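Local coordinates for protein putative metallopeptidase (Corynebacterium diphtheriae, PDB 3QOC) that is probably a metal-dependent aminopeptidase of the creatinase/prolidase type, represented here by its N-terminal domain, one part of the longer enzyme, at residues Ser41-Ser46 against Thr68-Gln73; Gly45-Leu50 against Ser61-Tyr66. All coordinates share one frame; numbering follows the deposited sequence.

Contact 1. Residues Ser41-Ser46 against Thr68-Gln73; sequences SGFTGS and TQIAEQ
The side chain of Gln73, in the last turn of helix 67-73, reaches over to the loop at Gly42-Thr44. Gln73 CB lies 3.9 Å from Gly42 O. The chain runs on extended beyond CG, and Gln73 CD comes 3.7 Å from Gly42 O. At the tip the amide divides its two ends over one residue: Gln73 OE1 accepts from Thr44 N at 3.1 Å, nearly straight at the hydrogen (170°) with the donor tilted out of the amide's carbonyl plane, while Gln73 NE2 donates to Thr44 OG1 at 3.0 Å, the hydroxyl lying close to the amide plane. Thr44 OG1 sits between its own backbone N and carbonyl carbon (chi1 62°), which sets it beside the N-H that Gln73 also uses. A water joins Gln73 O to Gly42 O, the latter bond weak. Beside this polar pair, Ile70 CD1 makes a CH-pi contact over one face of the Phe43 ring, 4.0 Å from its centroid. Ser41 OG accepts from Phe43 N in an ST turn and also bonds Ile37 O. The two-ended grip fixes the rotation of the Gln73 amide and satisfies a loop N-H, so polar pairing and apolar packing together join loop and helix.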
loop_
_atom_site.group_PDB
_atom_site.type_symbol
_atom_site.label_atom_id
_atom_site.label_comp_id
_atom_site.label_asym_id
_atom_site.label_seq_id
_atom_site.Cartn_x
_atom_site.Cartn_y
_atom_site.Cartn_z
ATOM N N SER A 41 -6.417 -5.880 3.630
ATOM C CA SER A 41 -7.554 -5.375 2.828
ATOM C C SER A 41 -8.649 -6.363 2.556
ATOM O O SER A 41 -9.786 -5.953 2.393
ATOM C CB SER A 41 -7.046 -4.890 1.464
ATOM O OG SER A 41 -6.615 -6.019 0.703
ATOM N N GLY A 42 -8.362 -7.653 2.504
ATOM C CA GLY A 42 -9.419 -8.612 2.116
ATOM C C GLY A 42 -9.318 -9.015 0.625
ATOM O O GLY A 42 -10.027 -9.940 0.161
ATOM N N PHE A 43 -8.425 -8.352 -0.131
ATOM C CA PHE A 43 -8.305 -8.649 -1.582
ATOM C C PHE A 43 -7.519 -9.916 -1.714
ATOM O O PHE A 43 -6.427 -9.997 -1.177
ATOM C CB PHE A 43 -7.601 -7.547 -2.322
ATOM C CG PHE A 43 -7.343 -7.838 -3.761
ATOM C CD1 PHE A 43 -8.388 -8.021 -4.648
ATOM C CD2 PHE A 43 -6.025 -7.992 -4.218
ATOM C CE1 PHE A 43 -8.151 -8.259 -6.009
ATOM C CE2 PHE A 43 -5.766 -8.266 -5.595
ATOM C CZ PHE A 43 -6.832 -8.398 -6.492
ATOM N N THR A 44 -8.102 -10.923 -2.374
ATOM C CA THR A 44 -7.480 -12.241 -2.559
ATOM C C THR A 44 -6.839 -12.477 -3.956
ATOM O O THR A 44 -6.436 -13.558 -4.246
ATOM C CB THR A 44 -8.501 -13.366 -2.348
ATOM O OG1 THR A 44 -9.551 -13.254 -3.315
ATOM C CG2 THR A 44 -9.142 -13.286 -0.945
ATOM N N GLY A 45 -6.773 -11.492 -4.827
ATOM C CA GLY A 45 -6.184 -11.739 -6.148
ATOM C C GLY A 45 -4.663 -11.816 -6.106
ATOM O O GLY A 45 -4.052 -11.740 -5.040
ATOM N N SER A 46 -4.043 -11.932 -7.273
ATOM C CA SER A 46 -2.653 -12.310 -7.384
ATOM C C SER A 46 -1.786 -11.142 -7.840
ATOM O O SER A 46 -0.584 -11.315 -8.034
ATOM C CB SER A 46 -2.539 -13.443 -8.406
ATOM O OG SER A 46 -3.109 -13.018 -9.658
ATOM N N THR A 68 -13.532 -5.325 -10.969
ATOM C CA THR A 68 -14.788 -5.715 -10.373
ATOM C C THR A 68 -14.506 -6.403 -9.054
ATOM O O THR A 68 -15.087 -6.060 -8.086
ATOM C CB THR A 68 -15.650 -6.574 -11.318
ATOM O OG1 THR A 68 -16.046 -5.786 -12.451
ATOM C CG2 THR A 68 -16.924 -7.095 -10.614
ATOM N N GLN A 69 -13.557 -7.328 -8.965
ATOM C CA GLN A 69 -13.431 -8.065 -7.723
ATOM C C GLN A 69 -12.991 -7.163 -6.541
ATOM O O GLN A 69 -13.358 -7.424 -5.424
ATOM C CB GLN A 69 -12.435 -9.199 -7.897
ATOM C CG GLN A 69 -12.083 -9.982 -6.617
ATOM C CD GLN A 69 -11.092 -11.141 -6.877
ATOM O OE1 GLN A 69 -10.201 -11.417 -6.047
ATOM N NE2 GLN A 69 -11.220 -11.793 -8.018
ATOM N N ILE A 70 -12.114 -6.198 -6.789
ATOM C CA ILE A 70 -11.568 -5.355 -5.735
ATOM C C ILE A 70 -12.612 -4.374 -5.180
ATOM O O ILE A 70 -12.616 -4.078 -4.022
ATOM C CB ILE A 70 -10.239 -4.631 -6.188
ATOM C CG1 ILE A 70 -9.334 -4.346 -4.990
ATOM C CG2 ILE A 70 -10.456 -3.367 -6.948
ATOM C CD1 ILE A 70 -7.812 -4.256 -5.425
ATOM N N ALA A 71 -13.500 -3.910 -6.024
ATOM C CA ALA A 71 -14.627 -3.141 -5.572
ATOM C C ALA A 71 -15.525 -3.974 -4.699
ATOM O O ALA A 71 -16.002 -3.473 -3.681
ATOM C CB ALA A 71 -15.427 -2.546 -6.800
ATOM N N GLU A 72 -15.694 -5.255 -5.021
ATOM C CA GLU A 72 -16.487 -6.160 -4.206
ATOM C C GLU A 72 -15.769 -6.612 -2.924
ATOM O O GLU A 72 -16.357 -6.605 -1.856
ATOM C CB GLU A 72 -17.002 -7.352 -5.079
ATOM C CG GLU A 72 -17.233 -8.640 -4.327
ATOM C CD GLU A 72 -18.082 -9.681 -5.046
ATOM O OE1 GLU A 72 -17.980 -9.844 -6.300
ATOM O OE2 GLU A 72 -18.836 -10.382 -4.320
ATOM N N GLN A 73 -14.482 -6.949 -2.990
ATOM C CA GLN A 73 -13.818 -7.436 -1.816
ATOM C C GLN A 73 -13.263 -6.313 -0.926
ATOM O O GLN A 73 -13.036 -6.527 0.246
ATOM C CB GLN A 73 -12.672 -8.372 -2.179
ATOM C CG GLN A 73 -13.102 -9.668 -2.776
ATOM C CD GLN A 73 -11.916 -10.561 -2.962
ATOM O OE1 GLN A 73 -10.858 -10.101 -3.449
ATOM N NE2 GLN A 73 -12.020 -11.800 -2.471
HETATM O O HOH W 1 -12.989 -9.046 1.394
#

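Contact 2. Residues Gly45-Leu50 against Ser61-Tyr66; sequences GSNAAL and STDGRY
Ala49 and Ser61 form an antiparallel, hydrogen-bonded pair in the beta hairpin of strands 49-53 and 58-62. Ala49 N donates to Ser61 O at 3.1 Å, and Ser61 N returns a bond to Ala49 O. Ser61 O also receives a CA-H...O contact from Ala48. One residue further along, a side chain takes over from the backbone: Thr62 OG1, anti to its backbone N (chi1 -168°), donates to Asn47 O at 2.7 Å.

Among charged and amide groups, Asp63 is the hub. Asn47 ND2 donates to Asp63 OD2 at 2.8 Å, almost straight (176°) and on the anti lone pair, with amide and carboxylate nearly coplanar. Arg65 grips Asp63 side-on in a salt bridge, NE to OD1 and NH2 to OD2, the NH2 to OD2 distance being 2.7 Å; both nitrogens come in on the syn side, out of the carboxylate plane. Arg65 N closes an Asx turn on OD1, so each oxygen accepts two bonds and the carboxylate is held against rotation; the nearby guanidinium would be expected to favour the charged form of the Asp63 carboxylate.

The hydroxyl pair Ser46 OG and Tyr66 OH, 2.7 Å apart, is hydrogen-bonded, with OG at the edge of the tyrosine ring and in its plane. A water bonded to Ser46 OG also accepts from Arg65 NH2.

In van der Waals packing, Gly45 CA, bearing no side chain, lies 3.6 Å from Tyr66 OH.

Tyr66 occupies the N-cap position of helix 67-73, and its ring meets Phe43 edge-to-face. A backbone bond links Leu50 to Val31 on strand 28-31, whereas the backbone of Thr62 bonds to Leu80 of strand 78-81 and to Ala82 just after it, and Ser61 OG bonds Leu80 O. Helix 85-91 packs on Ala49 and Ser61, and helix 34-41 on Ala48 and Leu50.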
loop_
_atom_site.group_PDB
_atom_site.type_symbol
_atom_site.label_atom_id
_atom_site.label_comp_id
_atom_site.label_asym_id
_atom_site.label_seq_id
_atom_site.Cartn_x
_atom_site.Cartn_y
_atom_site.Cartn_z
ATOM N N GLY A 45 -6.773 -11.492 -4.827
ATOM C CA GLY A 45 -6.184 -11.739 -6.148
ATOM C C GLY A 45 -4.663 -11.816 -6.106
ATOM O O GLY A 45 -4.052 -11.740 -5.040
ATOM N N SER A 46 -4.043 -11.932 -7.273
ATOM C CA SER A 46 -2.653 -12.310 -7.384
ATOM C C SER A 46 -1.786 -11.142 -7.840
ATOM O O SER A 46 -0.584 -11.315 -8.034
ATOM C CB SER A 46 -2.539 -13.443 -8.406
ATOM O OG SER A 46 -3.109 -13.018 -9.658
ATOM N N ASN A 47 -2.360 -9.958 -8.006
ATOM C CA ASN A 47 -1.549 -8.783 -8.357
ATOM C C ASN A 47 -2.221 -7.553 -7.747
ATOM O O ASN A 47 -3.408 -7.332 -7.969
ATOM C CB ASN A 47 -1.446 -8.666 -9.893
ATOM C CG ASN A 47 -0.719 -7.390 -10.342
ATOM O OD1 ASN A 47 0.334 -7.048 -9.820
ATOM N ND2 ASN A 47 -1.264 -6.726 -11.327
ATOM N N ALA A 48 -1.475 -6.833 -6.904
ATOM C CA ALA A 48 -1.941 -5.650 -6.191
ATOM C C ALA A 48 -0.766 -4.923 -5.597
ATOM O O ALA A 48 0.324 -5.515 -5.397
ATOM C CB ALA A 48 -2.998 -6.011 -5.069
ATOM N N ALA A 49 -1.032 -3.669 -5.247
ATOM C CA ALA A 49 -0.139 -2.877 -4.340
ATOM C C ALA A 49 -1.040 -2.014 -3.520
ATOM O O ALA A 49 -2.174 -1.755 -3.922
ATOM C CB ALA A 49 0.861 -2.037 -5.130
ATOM N N LEU A 50 -0.587 -1.607 -2.346
ATOM C CA LEU A 50 -1.458 -1.012 -1.321
ATOM C C LEU A 50 -0.647 0.034 -0.548
ATOM O O LEU A 50 0.439 -0.261 -0.101
ATOM C CB LEU A 50 -1.952 -2.051 -0.303
ATOM C CG LEU A 50 -2.734 -1.529 0.927
ATOM C CD1 LEU A 50 -3.988 -0.824 0.455
ATOM C CD2 LEU A 50 -3.145 -2.614 1.940
ATOM N N SER A 61 -4.225 -0.709 -5.517
ATOM C CA SER A 61 -4.149 -0.749 -6.969
ATOM C C SER A 61 -4.137 -2.179 -7.493
ATOM O O SER A 61 -3.583 -3.040 -6.881
ATOM C CB SER A 61 -2.861 -0.039 -7.402
ATOM O OG SER A 61 -2.720 -0.170 -8.796
ATOM N N THR A 62 -4.707 -2.397 -8.672
ATOM C CA THR A 62 -4.696 -3.728 -9.267
ATOM C C THR A 62 -4.905 -3.581 -10.790
ATOM O O THR A 62 -5.176 -2.459 -11.274
ATOM C CB THR A 62 -5.724 -4.635 -8.647
ATOM O OG1 THR A 62 -5.459 -5.981 -9.067
ATOM C CG2 THR A 62 -7.141 -4.261 -9.085
ATOM N N ASP A 63 -4.713 -4.671 -11.533
ATOM C CA ASP A 63 -4.918 -4.655 -12.988
ATOM C C ASP A 63 -6.382 -4.795 -13.386
ATOM O O ASP A 63 -7.283 -4.994 -12.552
ATOM C CB ASP A 63 -4.048 -5.742 -13.658
ATOM C CG ASP A 63 -4.402 -7.107 -13.194
ATOM O OD1 ASP A 63 -5.464 -7.590 -13.643
ATOM O OD2 ASP A 63 -3.662 -7.685 -12.339
ATOM N N GLY A 64 -6.643 -4.712 -14.684
ATOM C CA GLY A 64 -8.019 -4.666 -15.188
ATOM C C GLY A 64 -8.796 -5.935 -14.956
ATOM O O GLY A 64 -10.021 -5.914 -14.841
ATOM N N ARG A 65 -8.102 -7.055 -14.828
ATOM C CA ARG A 65 -8.803 -8.323 -14.549
ATOM C C ARG A 65 -9.508 -8.306 -13.191
ATOM O O ARG A 65 -10.526 -8.985 -12.992
ATOM C CB ARG A 65 -7.835 -9.501 -14.750
ATOM C CG ARG A 65 -7.808 -10.523 -13.735
ATOM C CD ARG A 65 -6.479 -11.331 -13.921
ATOM N NE ARG A 65 -5.288 -10.583 -13.486
ATOM C CZ ARG A 65 -4.207 -11.153 -12.953
ATOM N NH1 ARG A 65 -4.097 -12.493 -12.820
ATOM N NH2 ARG A 65 -3.212 -10.370 -12.544
ATOM N N TYR A 66 -9.040 -7.460 -12.273
ATOM C CA TYR A 66 -9.517 -7.536 -10.906
ATOM C C TYR A 66 -10.333 -6.300 -10.451
ATOM O O TYR A 66 -10.647 -6.188 -9.274
ATOM C CB TYR A 66 -8.374 -7.755 -10.001
ATOM C CG TYR A 66 -7.695 -9.104 -9.962
ATOM C CD1 TYR A 66 -8.372 -10.226 -9.700
ATOM C CD2 TYR A 66 -6.336 -9.201 -10.115
ATOM C CE1 TYR A 66 -7.720 -11.444 -9.586
ATOM C CE2 TYR A 66 -5.690 -10.384 -9.988
ATOM C CZ TYR A 66 -6.387 -11.514 -9.744
ATOM O OH TYR A 66 -5.745 -12.742 -9.552
HETATM O O HOH W 2 -1.077 -12.210 -11.513
#

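In the fold
From the N terminus, the chain leaves helix 34-41 through the loop 41-46 and enters strand 49-53, turns back along strand 58-62, and passes through 63-66 into helix 67-73. Contact 2 closes the inner loop, the beta hairpin, and is nested inside contact 1, which closes the longer excursion by bringing helix 67-73 back to the loop. Their first segments share Gly45 and Ser46, and their centres are about 8 Å apart. They meet where the Phe43 ring packs against Ala48 and Thr62, and where Ile70 touches Thr62. Together they tie the hairpin, the helix after it and the loop before it into one corner of the domain.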